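PDB 7OL1: L-threonine 3-dehydrogenase from Clostridioides difficile, which probably catalyses the NAD-dependent oxidation of L-threonine at its C3 hydroxyl. Local coordinates for residues D184-R189 against D252-R257. Sequence-based numbering, arbitrary orientation.
Sequences DTRGVR and DKLIHR
The side chain of Arg257 lies against Asp184 and Thr185. Its CB, CG and CD all run past Thr185 O, each in van der Waals contact with it. A turn about the CG-CD bond (chi3 125°) then swings the head so that NE donates to that same carbonyl oxygen, NE to Thr185 O being 3.1 Å; the bond lies in the carbonyl plane and close to that of the guanidinium. Beyond CZ, NH2 ends in a salt bridge, 2.6 Å from Asp184 OD1, approaching on the anti side and somewhat out of the carboxylate plane. The two flat groups stand almost perpendicular, 84° apart. On its syn side the same oxygen is gripped side-on by Arg186, with NE 2.8 Å from Asp184 OD1 and NH2 giving a longer bond. OD1 thus collects three N-H donors, and its negative charge probably offsets the repulsion between the two guanidinium groups, Arg186 NH2 and Arg257 NH2 being 4.1 Å apart.

The strand belongs to the largely parallel sheet of the Rossmann-type domain, pairing with 132-138 on one side; the loop 252-257 leads from helix 236-248 into strand 260-261, which joins strand 184-194 in parallel. That pairing is prefaced here by the backbone, Gly187 N donating to Arg257 O at 3.0 Å, while Arg186 CA makes a CA-H...O contact with the same oxygen.

Leu254 CD1 sits over the centre of the Arg186 guanidinium face, 3.4 Å from Arg186 CZ, and more loosely over a face of the Arg257 guanidinium. Arg186 reaches this methyl on a chain extended from CG to NE, and its NH1 bonds to the carbonyl oxygens of Leu246 and Ala249 at the end of helix 236-248 and just beyond. Thr185 OG1 turns to Asn258 and to Cys174 O of helix 162-181.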
ATOM      1  N   ASP A 184       5.833 -13.149 -13.376  1.00 49.49           N
ATOM      2  CA  ASP A 184       4.457 -13.190 -13.934  1.00 48.25           C
ATOM      3  C   ASP A 184       3.490 -13.151 -12.742  1.00 45.28           C
ATOM      4  O   ASP A 184       2.853 -14.186 -12.438  1.00 46.88           O
ATOM      5  CB  ASP A 184       4.218 -14.315 -14.969  1.00 47.52           C
ATOM      6  CG  ASP A 184       2.803 -14.339 -15.559  1.00 56.22           C
ATOM      7  OD1 ASP A 184       2.225 -13.236 -15.748  1.00 62.02           O
ATOM      8  OD2 ASP A 184       2.224 -15.458 -15.733  1.00 60.55           O
ATOM      9  N   THR A 185       3.264 -11.951 -12.195  1.00 44.55           N
ATOM     10  CA  THR A 185       2.194 -11.691 -11.194  1.00 44.43           C
ATOM     11  C   THR A 185       0.879 -11.216 -11.852  1.00 49.91           C
ATOM     12  O   THR A 185       0.903 -10.438 -12.853  1.00 51.13           O
ATOM     13  CB  THR A 185       2.725 -10.710 -10.146  1.00 46.99           C
ATOM     14  OG1 THR A 185       2.737  -9.381 -10.672  1.00 40.98           O
ATOM     15  CG2 THR A 185       4.110 -11.116  -9.690  1.00 46.55           C
ATOM     16  N   ARG A 186      -0.241 -11.653 -11.279  1.00 43.24           N
ATOM     17  CA  ARG A 186      -1.612 -11.365 -11.743  1.00 43.10           C
ATOM     18  C   ARG A 186      -2.623 -11.595 -10.627  1.00 44.59           C
ATOM     19  O   ARG A 186      -2.353 -12.442  -9.760  1.00 49.75           O
ATOM     20  CB  ARG A 186      -2.019 -12.329 -12.860  1.00 48.26           C
ATOM     21  CG  ARG A 186      -1.121 -12.268 -14.088  1.00 47.29           C
ATOM     22  CD  ARG A 186      -1.589 -13.285 -15.095  1.00 48.03           C
ATOM     23  NE  ARG A 186      -0.569 -13.473 -16.117  1.00 53.56           N
ATOM     24  CZ  ARG A 186      -0.798 -13.950 -17.347  1.00 50.47           C
ATOM     25  NH1 ARG A 186      -2.013 -14.327 -17.738  1.00 50.43           N
ATOM     26  NH2 ARG A 186       0.214 -14.053 -18.179  1.00 43.95           N
ATOM     27  N   GLY A 187      -3.792 -10.950 -10.693  1.00 45.12           N
ATOM     28  CA  GLY A 187      -4.814 -11.174  -9.658  1.00 45.70           C
ATOM     29  C   GLY A 187      -6.146 -10.551  -9.982  1.00 47.74           C
ATOM     30  O   GLY A 187      -6.238  -9.783 -10.918  1.00 53.35           O
ATOM     31  N   VAL A 188      -7.144 -10.841  -9.166  1.00 48.50           N
ATOM     32  CA  VAL A 188      -8.503 -10.292  -9.353  1.00 48.40           C
ATOM     33  C   VAL A 188      -8.942  -9.735  -8.011  1.00 50.05           C
ATOM     34  O   VAL A 188      -8.472 -10.238  -7.003  1.00 54.97           O
ATOM     35  CB  VAL A 188      -9.467 -11.368  -9.868  1.00 48.64           C
ATOM     36  CG1 VAL A 188      -9.021 -11.904 -11.222  1.00 52.35           C
ATOM     37  CG2 VAL A 188      -9.640 -12.485  -8.856  1.00 51.94           C
ATOM     38  N   ARG A 189      -9.773  -8.700  -8.041  1.00 52.25           N
ATOM     39  CA  ARG A 189     -10.512  -8.196  -6.870  1.00 51.74           C
ATOM     40  C   ARG A 189     -11.848  -8.928  -6.842  1.00 49.10           C
ATOM     41  O   ARG A 189     -12.767  -8.549  -7.561  1.00 62.00           O
ATOM     42  CB  ARG A 189     -10.668  -6.676  -6.931  1.00 54.93           C
ATOM     43  CG  ARG A 189      -9.399  -5.924  -7.306  1.00 57.06           C
ATOM     44  CD  ARG A 189      -9.573  -4.441  -7.016  1.00 55.86           C
ATOM     45  NE  ARG A 189      -8.357  -3.688  -7.250  1.00 55.12           N
ATOM     46  CZ  ARG A 189      -8.129  -2.868  -8.262  1.00 53.47           C
ATOM     47  NH1 ARG A 189      -9.053  -2.638  -9.186  1.00 59.02           N
ATOM     48  NH2 ARG A 189      -6.967  -2.243  -8.317  1.00 48.61           N
ATOM     49  N   ASP A 252       0.625 -10.690 -23.376  1.00 78.26           N
ATOM     50  CA  ASP A 252       0.847  -9.476 -24.216  1.00 79.32           C
ATOM     51  C   ASP A 252      -0.361  -8.519 -24.197  1.00 68.83           C
ATOM     52  O   ASP A 252      -0.140  -7.343 -24.450  1.00 66.66           O
ATOM     53  CB  ASP A 252       1.231  -9.856 -25.659  1.00 92.55           C
ATOM     54  CG  ASP A 252       0.321 -10.865 -26.370  1.00104.69           C
ATOM     55  OD1 ASP A 252      -0.182 -11.800 -25.703  1.00133.71           O
ATOM     56  OD2 ASP A 252       0.147 -10.742 -27.598  1.00 85.96           O
ATOM     57  N   LYS A 253      -1.585  -8.960 -23.902  1.00 68.75           N
ATOM     58  CA  LYS A 253      -2.783  -8.068 -23.895  1.00 69.88           C
ATOM     59  C   LYS A 253      -3.066  -7.549 -22.476  1.00 64.85           C
ATOM     60  O   LYS A 253      -4.136  -6.921 -22.271  1.00 63.45           O
ATOM     61  CB  LYS A 253      -4.009  -8.797 -24.456  1.00 75.09           C
ATOM     62  CG  LYS A 253      -3.754  -9.583 -25.737  1.00 89.03           C
ATOM     63  CD  LYS A 253      -4.793  -9.398 -26.811  1.00102.57           C
ATOM     64  CE  LYS A 253      -4.214  -8.727 -28.041  1.00113.46           C
ATOM     65  NZ  LYS A 253      -5.292  -8.156 -28.880  1.00138.97           N
ATOM     66  N   LEU A 254      -2.169  -7.803 -21.520  1.00 65.23           N
ATOM     67  CA  LEU A 254      -2.375  -7.414 -20.093  1.00 66.08           C
ATOM     68  C   LEU A 254      -1.839  -6.000 -19.886  1.00 60.20           C
ATOM     69  O   LEU A 254      -0.637  -5.807 -20.022  1.00 55.62           O
ATOM     70  CB  LEU A 254      -1.667  -8.409 -19.171  1.00 57.83           C
ATOM     71  CG  LEU A 254      -2.311  -9.788 -19.093  1.00 61.22           C
ATOM     72  CD1 LEU A 254      -1.503 -10.712 -18.199  1.00 62.10           C
ATOM     73  CD2 LEU A 254      -3.754  -9.702 -18.609  1.00 61.29           C
ATOM     74  N   ILE A 255      -2.701  -5.033 -19.629  1.00 52.00           N
ATOM     75  CA  ILE A 255      -2.216  -3.656 -19.362  1.00 63.02           C
ATOM     76  C   ILE A 255      -2.081  -3.513 -17.847  1.00 56.86           C
ATOM     77  O   ILE A 255      -1.037  -3.022 -17.397  1.00 55.48           O
ATOM     78  CB  ILE A 255      -3.148  -2.609 -20.003  1.00 72.35           C
ATOM     79  CG1 ILE A 255      -2.989  -2.615 -21.531  1.00 73.37           C
ATOM     80  CG2 ILE A 255      -2.905  -1.227 -19.397  1.00 67.68           C
ATOM     81  CD1 ILE A 255      -4.297  -2.702 -22.297  1.00 80.92           C
ATOM     82  N   HIS A 256      -3.135  -3.895 -17.139  1.00 56.13           N
ATOM     83  CA  HIS A 256      -3.194  -4.143 -15.676  1.00 60.99           C
ATOM     84  C   HIS A 256      -2.794  -5.592 -15.338  1.00 60.94           C
ATOM     85  O   HIS A 256      -2.813  -6.477 -16.218  1.00 54.93           O
ATOM     86  CB  HIS A 256      -4.611  -3.852 -15.184  1.00 67.00           C
ATOM     87  CG  HIS A 256      -5.125  -2.521 -15.615  1.00 70.44           C
ATOM     88  ND1 HIS A 256      -5.801  -2.348 -16.791  1.00 65.58           N
ATOM     89  CD2 HIS A 256      -5.029  -1.303 -15.046  1.00 75.16           C
ATOM     90  CE1 HIS A 256      -6.130  -1.085 -16.915  1.00 71.61           C
ATOM     91  NE2 HIS A 256      -5.659  -0.420 -15.866  1.00 69.63           N
ATOM     92  N   ARG A 257      -2.440  -5.829 -14.081  1.00 56.20           N
ATOM     93  CA  ARG A 257      -2.006  -7.165 -13.602  1.00 49.80           C
ATOM     94  C   ARG A 257      -2.582  -7.370 -12.201  1.00 51.85           C
ATOM     95  O   ARG A 257      -3.393  -8.318 -12.031  1.00 47.15           O
ATOM     96  CB  ARG A 257      -0.483  -7.284 -13.690  1.00 50.58           C
ATOM     97  CG  ARG A 257       0.020  -7.844 -15.018  1.00 53.36           C
ATOM     98  CD  ARG A 257       1.537  -7.902 -15.186  1.00 53.25           C
ATOM     99  NE  ARG A 257       1.875  -9.281 -15.521  1.00 59.41           N
ATOM    100  CZ  ARG A 257       2.251  -9.673 -16.711  1.00 64.71           C
ATOM    101  NH1 ARG A 257       2.389  -8.787 -17.676  1.00 88.63           N
ATOM    102  NH2 ARG A 257       2.513 -10.937 -16.942  1.00 75.73           N
TER